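Local coordinates for antifreeze protein (Uncultured bacterium, PDB 6EIO) that binds ice through two of its faces and, as an antifreeze protein, probably restrains the growth of ice crystals, at residues Ile28-Ala33 and Thr193-Glu198; Asn34-Ile39 and Asn84-Asp89; Phe137-Leu140 and Ser144-Phe147; Arg161-Ser166 and Ile174-Ser179. All coordinates share one frame; numbering follows the deposited sequence.

Interaction 1. Residues Ile28-Ala33 and Thr193-Glu198; sequences ITLGSA and TVIALE
No ring, amide or guanidinium group of either segment enters the contact that Leu30 makes with Thr193 and Ile195, so there are no faces or edges to assign: branched aliphatic tips meet one another. The two methyls of Leu30 divide the work. CD1 approaches Thr193 tip to tip and stands 4.1 Å from both OG1 and CG2 of that residue, while CD2 reaches CD1 of Ile195, also at 4.1 Å, the two side chains passing at a slant. With CG of Leu30 anti to its carbonyl carbon (chi1 -58°), the isobutyl group is carried from the loop toward the strand, bridging backbones whose CA atoms, at Leu30 and Thr193, are 9.5 Å apart.

The approach to Thr193 OG1 is van der Waals in kind. That hydroxyl is buried, and its polar need is met by a hydrogen bond with Arg211 NH1; Leu30 also packs on the side chain of Arg211. The loop itself is folded tightly behind the leucine, Ala33 N donating to Leu30 O at 3.0 Å in a short 3-10 turn. Elsewhere in the loop Ile28 packs on Asp96 and Ala97, and Ala33 on Ile90, all of helix 81-99.

Thr193 and Ile195 thus show the outer side of strand 193-196 to the loop, whereas Val194 packs on Trp176 within. A loop wedged between a long helix and one flank of stacked parallel strands is consistent with the ice-binding beta-helix, a discontinuous solenoid of triangular section with a helix alongside.

Interaction 2. Residues Asn34-Ile39 and Asn84-Asp89; sequences NNFAVI and NQAKLD
Ile39 lays one branch on each of two neighbouring helical residues, Ala86 and Lys87, and these three side chains account for most of the buried surface. Its longer branch, held with CG1 anti to the carbonyl carbon (chi1 -64°), ends in CD1 at 3.7 Å from CB of Ala86. The other branch, CG2, meets the aliphatic part of Lys87, 3.6 Å from CD, as the two side chains run past each other in opposite directions.

Ala86 is shared: the same methyl that Ile39 touches also stands 3.9 Å from CE2 of Phe36, approaching that ring obliquely. Phe36 and Ile39 can both face the helix because the chain turns a corner at Ala37 between them.

Lys87 curls at three successive torsions, so that its methylenes stay against Ile39 while its ammonium group leaves the apolar patch. NZ hydrogen-bonds to the carbonyl oxygens of Arg215 and Ser59, bonds likely to hold the curl in place. One turn of helix is further braced by Gln85 NE2, which donates to Asp89 OD1 at 3.0 Å from above the carboxylate plane; the other oxygen, OD2, bonds Ser32 OG.

A small helical residue and the methylenes of a lysine, seated on the outward side chains of strand 36-40, represent the packing of helix 81-99 along the flank of the beta-helix, a hallmark of the ice-binding-like fold.

Interaction 3. Residues Phe137-Leu140 and Ser144-Phe147; sequences FDAL and SAIF
Phe137 points the edge of its ring at the face of Phe147, an almost perfect T-shaped (edge-to-face) pair: the planes stand at 86° and the centroids 5.2 Å apart. The approach is led by Phe137 CD2, which comes within 3.5 Å of Phe147 CD2. Beside it, CB of Phe137 also lies over the same ring, 4.2 Å from the centroid and 15° off the normal, giving a CH-pi contact. The side chains run past each other in opposite directions, so the Phe147 ring, carried by CG anti to the carbonyl carbon (chi1 -49°), reaches back alongside the backbone that bears its partner, edge first.

That extension brings the rim of Phe147 to the peptide after Asp138: Asp138 O lies near the ring plane, 3.8 Å from CE2, and CZ comes to 4.1 Å from Ala139 CB. Ala139 CB in turn meets Ala145 CB at 3.8 Å, closing the row of contacts. A serine in place of Phe147 would probably leave the edge of Phe137 without the ring face it packs on and open a gap beside Ala139.

Where the strand ends, Asp138 OD1 accepts from Leu140 N at 3.0 Å, an Asx turn that starts the chain back toward Ala145. No hydrogen bond crosses between the segments, which implies that apolar contact and the aromatic pair join them, while their backbones bond to neighbouring strands and loops, as Phe137 does to Leu164 and Ser166.

Interaction 4. Residues Arg161-Ser166 and Ile174-Ser179; sequences RKVLLS and IYWQVS. With SO4 (sulfate ion), chain C.
Ile174 opens the strand by extending CD1 to CD2 of Leu165, 3.6 Å away. Leu165 sets out to one side of the line between the strands, yet with CG anti to its carbonyl carbon (chi1 -56°) its branched tip swings over to the isoleucine, and the two side chains meet at an angle.

Two residues on, Trp176 comes back toward the first segment: CZ2, on the benzo part of the indole, lies 4.1 Å from CG2 of Val163, which approaches the ring obliquely as the side chains pass in opposite directions. The indole is pinned at its pyrrole side, where NE1 donates to the carbonyl oxygen of Lys191, and its ring meets that of Phe190. Strands 163-166 and 174-178 belong to different faces of the beta-helix, and these inward residues fill the interior between them, as expected of a solenoid of parallel strands whose corners turn the chain from face to face.

Gln177 points outward, against helix 81-99. Its NE2 donates to Ser179 OG at 3.1 Å (N-H...O angle 156°), the serine lying 12° out of the amide plane, a short link across the end of the strand, and Ser179 OG also bonds Ile151 O. At the far end of the first segment, Ser166 OG donates to O2 of a sulfate ion at 2.9 Å, an anion probably taken from the crystallisation liquor and held as well by Gly167 N.

All four contacts are buried, but on different sides of the solenoid wall. Interactions 1 and 2 lie outside it, beneath the helix and the loop that precedes strand 36-40; they adjoin through Ser32 and Asp89 and join mostly aliphatic groups, with one aromatic ring in interaction 2, beside polar groups bonded elsewhere. Interactions 3 and 4 belong largely to the interior and rely on aromatic and branched apolar side chains. They share a sheet, strand 135-138 pairing with 163-166, and Phe137 of one packs against Trp176 of the other. Interactions 1 and 4 meet where strands 174-178 and 193-196 pair. Interaction 3 instead stands about 24 Å from interaction 2, centre to centre.

Interaction 1. Residues Ile28-Ala33 and Thr193-Glu198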
loop_
_atom_site.group_PDB
_atom_site.type_symbol
_atom_site.label_atom_id
_atom_site.label_comp_id
_atom_site.label_asym_id
_atom_site.label_seq_id
_atom_site.Cartn_x
_atom_site.Cartn_y
_atom_site.Cartn_z
ATOM N N ILE A 28 6.656 1.096 10.412
ATOM C CA ILE A 28 5.441 1.830 10.755
ATOM C C ILE A 28 4.464 0.839 11.379
ATOM O O ILE A 28 3.965 -0.068 10.703
ATOM C CB ILE A 28 4.829 2.516 9.534
ATOM C CG1 ILE A 28 5.806 3.572 9.032
ATOM C CG2 ILE A 28 3.468 3.144 9.879
ATOM C CD1 ILE A 28 5.437 4.145 7.706
ATOM N N THR A 29 4.183 0.999 12.667
ATOM C CA THR A 29 3.232 0.136 13.359
ATOM C C THR A 29 1.854 0.285 12.728
ATOM O O THR A 29 1.337 1.407 12.660
ATOM C CB THR A 29 3.180 0.598 14.823
ATOM O OG1 THR A 29 4.435 0.338 15.449
ATOM C CG2 THR A 29 2.103 -0.134 15.590
ATOM N N LEU A 30 1.252 -0.827 12.312
ATOM C CA LEU A 30 -0.096 -0.851 11.763
ATOM C C LEU A 30 -1.126 -1.311 12.779
ATOM O O LEU A 30 -2.329 -1.282 12.489
ATOM C CB LEU A 30 -0.158 -1.766 10.533
ATOM C CG LEU A 30 0.802 -1.392 9.409
ATOM C CD1 LEU A 30 0.692 -2.426 8.294
ATOM C CD2 LEU A 30 0.579 0.016 8.866
ATOM N N GLY A 31 -0.686 -1.728 13.957
ATOM C CA GLY A 31 -1.634 -2.119 14.972
ATOM C C GLY A 31 -2.575 -3.209 14.485
ATOM O O GLY A 31 -2.169 -4.214 13.875
ATOM N N SER A 32 -3.858 -3.008 14.776
ATOM C CA SER A 32 -4.867 -4.001 14.455
ATOM C C SER A 32 -5.157 -4.105 12.955
ATOM O O SER A 32 -5.964 -4.950 12.561
ATOM C CB SER A 32 -6.131 -3.698 15.270
ATOM O OG SER A 32 -6.618 -2.411 14.971
ATOM N N ALA A 33 -4.499 -3.304 12.114
ATOM C CA ALA A 33 -4.607 -3.481 10.679
ATOM C C ALA A 33 -3.686 -4.560 10.142
ATOM O O ALA A 33 -3.808 -4.886 8.962
ATOM C CB ALA A 33 -4.356 -2.166 9.939
ATOM N N THR A 193 2.381 -1.632 1.690
ATOM C CA THR A 193 1.204 -1.161 2.402
ATOM C C THR A 193 0.864 0.236 1.915
ATOM O O THR A 193 1.658 1.166 2.099
ATOM C CB THR A 193 1.456 -1.191 3.913
ATOM O OG1 THR A 193 1.587 -2.537 4.341
ATOM C CG2 THR A 193 0.306 -0.560 4.671
ATOM N N VAL A 194 -0.299 0.368 1.293
ATOM C CA VAL A 194 -0.799 1.645 0.779
ATOM C C VAL A 194 -1.800 2.182 1.798
ATOM O O VAL A 194 -2.805 1.523 2.071
ATOM C CB VAL A 194 -1.464 1.460 -0.600
ATOM C CG1 VAL A 194 -1.993 2.792 -1.100
ATOM C CG2 VAL A 194 -0.481 0.850 -1.588
ATOM N N ILE A 195 -1.517 3.351 2.366
ATOM C CA ILE A 195 -2.408 3.982 3.331
ATOM C C ILE A 195 -2.859 5.296 2.720
ATOM O O ILE A 195 -2.069 6.244 2.646
ATOM C CB ILE A 195 -1.765 4.212 4.700
ATOM C CG1 ILE A 195 -0.930 3.016 5.154
ATOM C CG2 ILE A 195 -2.872 4.540 5.696
ATOM C CD1 ILE A 195 -0.247 3.228 6.484
ATOM N N ALA A 196 -4.103 5.337 2.250
ATOM C CA ALA A 196 -4.637 6.497 1.555
ATOM C C ALA A 196 -5.647 7.218 2.436
ATOM O O ALA A 196 -6.456 6.588 3.133
ATOM C CB ALA A 196 -5.320 6.114 0.251
ATOM N N LEU A 197 -5.637 8.551 2.376
ATOM C CA LEU A 197 -6.641 9.307 3.110
ATOM C C LEU A 197 -8.035 9.055 2.554
ATOM O O LEU A 197 -9.011 8.962 3.316
ATOM C CB LEU A 197 -6.306 10.797 3.042
ATOM C CG LEU A 197 -7.236 11.710 3.852
ATOM C CD1 LEU A 197 -7.154 11.383 5.340
ATOM C CD2 LEU A 197 -6.886 13.154 3.607
ATOM N N GLU A 198 -8.139 8.999 1.225
ATOM C CA GLU A 198 -9.423 8.928 0.544
ATOM C C GLU A 198 -9.658 7.512 0.015
ATOM O O GLU A 198 -9.976 6.626 0.812
ATOM C CB GLU A 198 -9.548 10.050 -0.499
ATOM C CG GLU A 198 -9.552 11.442 0.154
ATOM C CD GLU A 198 -10.792 11.745 1.019
ATOM O OE1 GLU A 198 -11.775 10.962 1.007
ATOM O OE2 GLU A 198 -10.776 12.792 1.701
#

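Interaction 2. Residues Asn34-Ile39 and Asn84-Asp89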
loop_
_atom_site.group_PDB
_atom_site.type_symbol
_atom_site.label_atom_id
_atom_site.label_comp_id
_atom_site.label_asym_id
_atom_site.label_seq_id
_atom_site.Cartn_x
_atom_site.Cartn_y
_atom_site.Cartn_z
ATOM N N ASN A 34 -2.785 -5.143 10.952
ATOM C CA ASN A 34 -1.722 -5.946 10.342
ATOM C C ASN A 34 -2.231 -7.192 9.617
ATOM O O ASN A 34 -1.584 -7.648 8.670
ATOM C CB ASN A 34 -0.604 -6.329 11.323
ATOM C CG ASN A 34 0.759 -6.437 10.612
ATOM O OD1 ASN A 34 1.279 -5.436 10.121
ATOM N ND2 ASN A 34 1.315 -7.642 10.528
ATOM N N ASN A 35 -3.331 -7.791 10.066
ATOM C CA ASN A 35 -3.826 -9.008 9.436
ATOM C C ASN A 35 -4.889 -8.749 8.376
ATOM O O ASN A 35 -5.430 -9.709 7.804
ATOM C CB ASN A 35 -4.268 -10.014 10.514
ATOM C CG ASN A 35 -3.092 -10.507 11.314
ATOM O OD1 ASN A 35 -2.129 -11.000 10.745
ATOM N ND2 ASN A 35 -3.178 -10.443 12.630
ATOM N N PHE A 36 -5.169 -7.480 8.083
ATOM C CA PHE A 36 -6.049 -7.099 6.990
ATOM C C PHE A 36 -5.268 -6.933 5.693
ATOM O O PHE A 36 -4.241 -6.250 5.659
ATOM C CB PHE A 36 -6.741 -5.765 7.267
ATOM C CG PHE A 36 -7.860 -5.852 8.278
ATOM C CD1 PHE A 36 -9.149 -6.116 7.851
ATOM C CD2 PHE A 36 -7.614 -5.655 9.636
ATOM C CE1 PHE A 36 -10.186 -6.191 8.768
ATOM C CE2 PHE A 36 -8.655 -5.709 10.546
ATOM C CZ PHE A 36 -9.942 -5.986 10.108
ATOM N N ALA A 37 -5.809 -7.518 4.618
ATOM C CA ALA A 37 -5.355 -7.190 3.270
ATOM C C ALA A 37 -5.987 -5.906 2.737
ATOM O O ALA A 37 -5.349 -5.203 1.937
ATOM C CB ALA A 37 -5.652 -8.348 2.323
ATOM N N VAL A 38 -7.238 -5.627 3.117
ATOM C CA VAL A 38 -7.997 -4.505 2.579
ATOM C C VAL A 38 -8.834 -3.907 3.698
ATOM O O VAL A 38 -9.512 -4.651 4.418
ATOM C CB VAL A 38 -8.917 -4.960 1.426
ATOM C CG1 VAL A 38 -9.770 -3.782 0.934
ATOM C CG2 VAL A 38 -8.109 -5.547 0.269
ATOM N N ILE A 39 -8.802 -2.580 3.831
ATOM C CA ILE A 39 -9.692 -1.837 4.719
ATOM C C ILE A 39 -10.201 -0.625 3.954
ATOM O O ILE A 39 -9.429 0.022 3.242
ATOM C CB ILE A 39 -8.975 -1.331 6.004
ATOM C CG1 ILE A 39 -8.501 -2.509 6.845
ATOM C CG2 ILE A 39 -9.871 -0.373 6.785
ATOM C CD1 ILE A 39 -7.746 -2.134 8.108
ATOM N N ASN A 84 -13.267 -1.364 13.856
ATOM C CA ASN A 84 -13.253 -0.018 14.405
ATOM C C ASN A 84 -11.872 0.325 14.956
ATOM O O ASN A 84 -11.372 1.441 14.766
ATOM C CB ASN A 84 -14.330 0.129 15.476
ATOM C CG ASN A 84 -15.742 0.121 14.897
ATOM O OD1 ASN A 84 -15.969 0.116 13.690
ATOM N ND2 ASN A 84 -16.703 0.065 15.793
ATOM N N GLN A 85 -11.230 -0.626 15.643
ATOM C CA GLN A 85 -9.881 -0.372 16.136
ATOM C C GLN A 85 -8.903 -0.229 14.971
ATOM O O GLN A 85 -7.979 0.596 15.014
ATOM C CB GLN A 85 -9.420 -1.469 17.099
ATOM C CG GLN A 85 -8.098 -1.130 17.770
ATOM C CD GLN A 85 -8.189 0.094 18.643
ATOM O OE1 GLN A 85 -9.081 0.185 19.486
ATOM N NE2 GLN A 85 -7.277 1.035 18.464
ATOM N N ALA A 86 -9.094 -1.018 13.914
ATOM C CA ALA A 86 -8.189 -0.934 12.777
ATOM C C ALA A 86 -8.261 0.440 12.119
ATOM O O ALA A 86 -7.238 0.947 11.656
ATOM C CB ALA A 86 -8.486 -2.049 11.780
ATOM N N LYS A 87 -9.438 1.068 12.075
ATOM C CA LYS A 87 -9.500 2.433 11.529
ATOM C C LYS A 87 -8.687 3.401 12.371
ATOM O O LYS A 87 -7.959 4.246 11.835
ATOM C CB LYS A 87 -10.935 2.948 11.414
ATOM C CG LYS A 87 -11.850 2.141 10.508
ATOM C CD LYS A 87 -11.323 1.888 9.110
ATOM C CE LYS A 87 -10.946 3.165 8.337
ATOM N NZ LYS A 87 -12.026 4.213 8.387
ATOM N N LEU A 88 -8.802 3.304 13.700
ATOM C CA LEU A 88 -7.993 4.156 14.573
ATOM C C LEU A 88 -6.517 3.910 14.319
ATOM O O LEU A 88 -5.704 4.843 14.292
ATOM C CB LEU A 88 -8.324 3.870 16.048
ATOM C CG LEU A 88 -9.751 4.200 16.479
ATOM C CD1 LEU A 88 -10.016 3.656 17.877
ATOM C CD2 LEU A 88 -10.003 5.701 16.432
ATOM N N ASP A 89 -6.153 2.641 14.136
ATOM C CA ASP A 89 -4.747 2.284 13.994
ATOM C C ASP A 89 -4.191 2.676 12.624
ATOM O O ASP A 89 -2.998 3.019 12.533
ATOM C CB ASP A 89 -4.553 0.795 14.308
ATOM C CG ASP A 89 -4.839 0.474 15.767
ATOM O OD1 ASP A 89 -5.007 1.393 16.596
ATOM O OD2 ASP A 89 -4.876 -0.734 16.078
#

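Interaction 3. Residues Phe137-Leu140 and Ser144-Phe147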
loop_
_atom_site.group_PDB
_atom_site.type_symbol
_atom_site.label_atom_id
_atom_site.label_comp_id
_atom_site.label_asym_id
_atom_site.label_seq_id
_atom_site.Cartn_x
_atom_site.Cartn_y
_atom_site.Cartn_z
ATOM N N PHE A 137 12.544 -1.726 -5.476
ATOM C CA PHE A 137 13.024 -1.460 -4.126
ATOM C C PHE A 137 14.176 -2.416 -3.863
ATOM O O PHE A 137 14.004 -3.629 -3.979
ATOM C CB PHE A 137 11.896 -1.668 -3.118
ATOM C CG PHE A 137 10.856 -0.586 -3.211
ATOM C CD1 PHE A 137 9.827 -0.635 -4.135
ATOM C CD2 PHE A 137 10.916 0.499 -2.377
ATOM C CE1 PHE A 137 8.925 0.405 -4.227
ATOM C CE2 PHE A 137 9.995 1.517 -2.458
ATOM C CZ PHE A 137 8.996 1.477 -3.392
ATOM N N ASP A 138 15.346 -1.861 -3.549
ATOM C CA ASP A 138 16.569 -2.644 -3.418
ATOM C C ASP A 138 17.118 -2.421 -2.013
ATOM O O ASP A 138 17.481 -1.301 -1.649
ATOM C CB ASP A 138 17.563 -2.236 -4.504
ATOM C CG ASP A 138 18.743 -3.182 -4.648
ATOM O OD1 ASP A 138 19.222 -3.707 -3.611
ATOM O OD2 ASP A 138 19.184 -3.361 -5.817
ATOM N N ALA A 139 17.105 -3.491 -1.208
ATOM C CA ALA A 139 17.527 -3.426 0.187
ATOM C C ALA A 139 19.028 -3.622 0.372
ATOM O O ALA A 139 19.505 -3.623 1.510
ATOM C CB ALA A 139 16.756 -4.438 1.039
ATOM N N LEU A 140 19.780 -3.798 -0.712
ATOM C CA LEU A 140 21.244 -3.831 -0.644
ATOM C C LEU A 140 21.757 -4.944 0.266
ATOM O O LEU A 140 22.872 -4.851 0.799
ATOM C CB LEU A 140 21.822 -2.475 -0.236
ATOM C CG LEU A 140 21.451 -1.319 -1.170
ATOM C CD1 LEU A 140 21.887 -0.002 -0.568
ATOM C CD2 LEU A 140 22.012 -1.482 -2.555
ATOM N N SER A 144 15.961 -6.373 6.557
ATOM C CA SER A 144 15.274 -5.546 7.547
ATOM C C SER A 144 15.054 -4.112 7.079
ATOM O O SER A 144 14.380 -3.350 7.769
ATOM C CB SER A 144 16.039 -5.530 8.883
ATOM O OG SER A 144 17.162 -4.664 8.836
ATOM N N ALA A 145 15.594 -3.738 5.932
ATOM C CA ALA A 145 15.475 -2.374 5.436
ATOM C C ALA A 145 14.021 -1.936 5.297
ATOM O O ALA A 145 13.175 -2.679 4.799
ATOM C CB ALA A 145 16.129 -2.279 4.063
ATOM N N ILE A 146 13.771 -0.680 5.653
ATOM C CA ILE A 146 12.458 -0.056 5.569
ATOM C C ILE A 146 12.479 1.057 4.519
ATOM O O ILE A 146 13.456 1.812 4.402
ATOM C CB ILE A 146 12.037 0.506 6.948
ATOM C CG1 ILE A 146 11.927 -0.606 8.000
ATOM C CG2 ILE A 146 10.748 1.319 6.855
ATOM C CD1 ILE A 146 10.804 -1.579 7.779
ATOM N N PHE A 147 11.378 1.149 3.765
ATOM C CA PHE A 147 11.181 2.149 2.727
ATOM C C PHE A 147 9.854 2.844 2.994
ATOM O O PHE A 147 8.816 2.178 3.032
ATOM C CB PHE A 147 11.128 1.492 1.338
ATOM C CG PHE A 147 12.245 0.518 1.019
ATOM C CD1 PHE A 147 12.207 -0.786 1.506
ATOM C CD2 PHE A 147 13.295 0.880 0.167
ATOM C CE1 PHE A 147 13.188 -1.706 1.145
ATOM C CE2 PHE A 147 14.252 -0.045 -0.199
ATOM C CZ PHE A 147 14.206 -1.331 0.302
#

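Interaction 4. Residues Arg161-Ser166 and Ile174-Ser179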
loop_
_atom_site.group_PDB
_atom_site.type_symbol
_atom_site.label_atom_id
_atom_site.label_comp_id
_atom_site.label_asym_id
_atom_site.label_seq_id
_atom_site.Cartn_x
_atom_site.Cartn_y
_atom_site.Cartn_z
ATOM N N ARG A 161 2.304 -2.200 -14.959
ATOM C CA ARG A 161 3.475 -1.754 -14.209
ATOM C C ARG A 161 3.734 -2.691 -13.034
ATOM O O ARG A 161 2.817 -3.340 -12.515
ATOM C CB ARG A 161 3.270 -0.348 -13.609
ATOM C CG ARG A 161 2.946 0.783 -14.574
ATOM C CD ARG A 161 3.885 0.862 -15.762
ATOM N NE ARG A 161 3.416 0.015 -16.864
ATOM C CZ ARG A 161 4.188 -0.718 -17.649
ATOM N NH1 ARG A 161 5.507 -0.734 -17.500
ATOM N NH2 ARG A 161 3.624 -1.441 -18.606
ATOM N N LYS A 162 4.992 -2.713 -12.569
ATOM C CA LYS A 162 5.354 -3.594 -11.472
ATOM C C LYS A 162 6.158 -2.850 -10.420
ATOM O O LYS A 162 6.987 -1.989 -10.728
ATOM C CB LYS A 162 6.186 -4.783 -11.949
ATOM C CG LYS A 162 5.561 -5.512 -13.149
ATOM C CD LYS A 162 6.503 -6.507 -13.785
ATOM C CE LYS A 162 5.929 -7.045 -15.094
ATOM N NZ LYS A 162 6.926 -7.897 -15.793
ATOM N N VAL A 163 5.935 -3.253 -9.163
ATOM C CA VAL A 163 6.843 -3.004 -8.051
ATOM C C VAL A 163 7.666 -4.269 -7.862
ATOM O O VAL A 163 7.108 -5.341 -7.591
ATOM C CB VAL A 163 6.090 -2.649 -6.759
ATOM C CG1 VAL A 163 7.090 -2.477 -5.621
ATOM C CG2 VAL A 163 5.258 -1.381 -6.959
ATOM N N LEU A 164 8.975 -4.135 -8.028
ATOM C CA LEU A 164 9.908 -5.242 -7.958
ATOM C C LEU A 164 10.765 -5.122 -6.698
ATOM O O LEU A 164 11.005 -4.023 -6.196
ATOM C CB LEU A 164 10.801 -5.255 -9.208
ATOM C CG LEU A 164 10.034 -5.366 -10.525
ATOM C CD1 LEU A 164 10.992 -5.223 -11.701
ATOM C CD2 LEU A 164 9.258 -6.677 -10.618
ATOM N N LEU A 165 11.243 -6.274 -6.232
ATOM C CA LEU A 165 12.100 -6.374 -5.063
ATOM C C LEU A 165 13.458 -6.914 -5.476
ATOM O O LEU A 165 13.537 -7.913 -6.196
ATOM C CB LEU A 165 11.488 -7.326 -4.029
ATOM C CG LEU A 165 10.072 -6.976 -3.567
ATOM C CD1 LEU A 165 9.520 -8.128 -2.714
ATOM C CD2 LEU A 165 10.015 -5.684 -2.811
ATOM N N SER A 166 14.512 -6.280 -4.971
ATOM C CA SER A 166 15.873 -6.735 -5.179
ATOM C C SER A 166 16.653 -6.598 -3.881
ATOM O O SER A 166 16.258 -5.879 -2.963
ATOM C CB SER A 166 16.583 -5.919 -6.274
ATOM O OG SER A 166 16.108 -6.227 -7.563
ATOM N N ILE A 174 7.679 -1.927 3.012
ATOM C CA ILE A 174 7.466 -0.830 2.080
ATOM C C ILE A 174 6.113 -0.197 2.407
ATOM O O ILE A 174 5.102 -0.904 2.494
ATOM C CB ILE A 174 7.485 -1.331 0.622
ATOM C CG1 ILE A 174 8.841 -1.946 0.276
ATOM C CG2 ILE A 174 7.117 -0.192 -0.342
ATOM C CD1 ILE A 174 8.821 -2.749 -1.009
ATOM N N TYR A 175 6.100 1.127 2.559
ATOM C CA TYR A 175 4.899 1.857 2.933
ATOM C C TYR A 175 4.720 3.049 2.008
ATOM O O TYR A 175 5.669 3.816 1.782
ATOM C CB TYR A 175 5.018 2.364 4.354
ATOM C CG TYR A 175 5.339 1.307 5.377
ATOM C CD1 TYR A 175 6.658 0.991 5.664
ATOM C CD2 TYR A 175 4.337 0.645 6.069
ATOM C CE1 TYR A 175 6.976 0.072 6.630
ATOM C CE2 TYR A 175 4.641 -0.288 7.038
ATOM C CZ TYR A 175 5.979 -0.549 7.332
ATOM O OH TYR A 175 6.356 -1.408 8.335
ATOM N N TRP A 176 3.493 3.229 1.530
ATOM C CA TRP A 176 3.106 4.327 0.654
ATOM C C TRP A 176 2.019 5.117 1.382
ATOM O O TRP A 176 0.903 4.616 1.552
ATOM C CB TRP A 176 2.535 3.814 -0.672
ATOM C CG TRP A 176 3.326 2.773 -1.391
ATOM C CD1 TRP A 176 3.324 1.425 -1.140
ATOM C CD2 TRP A 176 4.177 2.953 -2.544
ATOM N NE1 TRP A 176 4.139 0.767 -2.026
ATOM C CE2 TRP A 176 4.661 1.675 -2.904
ATOM C CE3 TRP A 176 4.550 4.055 -3.324
ATOM C CZ2 TRP A 176 5.484 1.478 -4.009
ATOM C CZ3 TRP A 176 5.383 3.852 -4.420
ATOM C CH2 TRP A 176 5.842 2.580 -4.746
ATOM N N GLN A 177 2.336 6.340 1.806
ATOM C CA GLN A 177 1.374 7.217 2.452
ATOM C C GLN A 177 0.833 8.163 1.381
ATOM O O GLN A 177 1.595 8.930 0.783
ATOM C CB GLN A 177 2.068 7.976 3.595
ATOM C CG GLN A 177 1.175 9.013 4.260
ATOM C CD GLN A 177 1.234 10.369 3.598
ATOM O OE1 GLN A 177 2.314 10.866 3.248
ATOM N NE2 GLN A 177 0.066 10.975 3.407
ATOM N N VAL A 178 -0.472 8.080 1.129
ATOM C CA VAL A 178 -1.101 8.748 0.002
ATOM C C VAL A 178 -2.098 9.769 0.547
ATOM O O VAL A 178 -3.089 9.404 1.194
ATOM C CB VAL A 178 -1.783 7.721 -0.914
ATOM C CG1 VAL A 178 -2.528 8.422 -2.053
ATOM C CG2 VAL A 178 -0.780 6.714 -1.446
ATOM N N SER A 179 -1.850 11.059 0.273
ATOM C CA SER A 179 -2.659 12.102 0.887
ATOM C C SER A 179 -4.014 12.279 0.222
ATOM O O SER A 179 -4.894 12.919 0.807
ATOM C CB SER A 179 -1.902 13.427 0.897
ATOM O OG SER A 179 -0.698 13.346 1.638
HETATM S S SO4 C . 17.759 -9.842 -6.820
HETATM O O1 SO4 C . 18.503 -9.081 -5.849
HETATM O O2 SO4 C . 16.970 -9.006 -7.744
HETATM O O3 SO4 C . 18.684 -10.673 -7.575
HETATM O O4 SO4 C . 16.833 -10.707 -6.095
#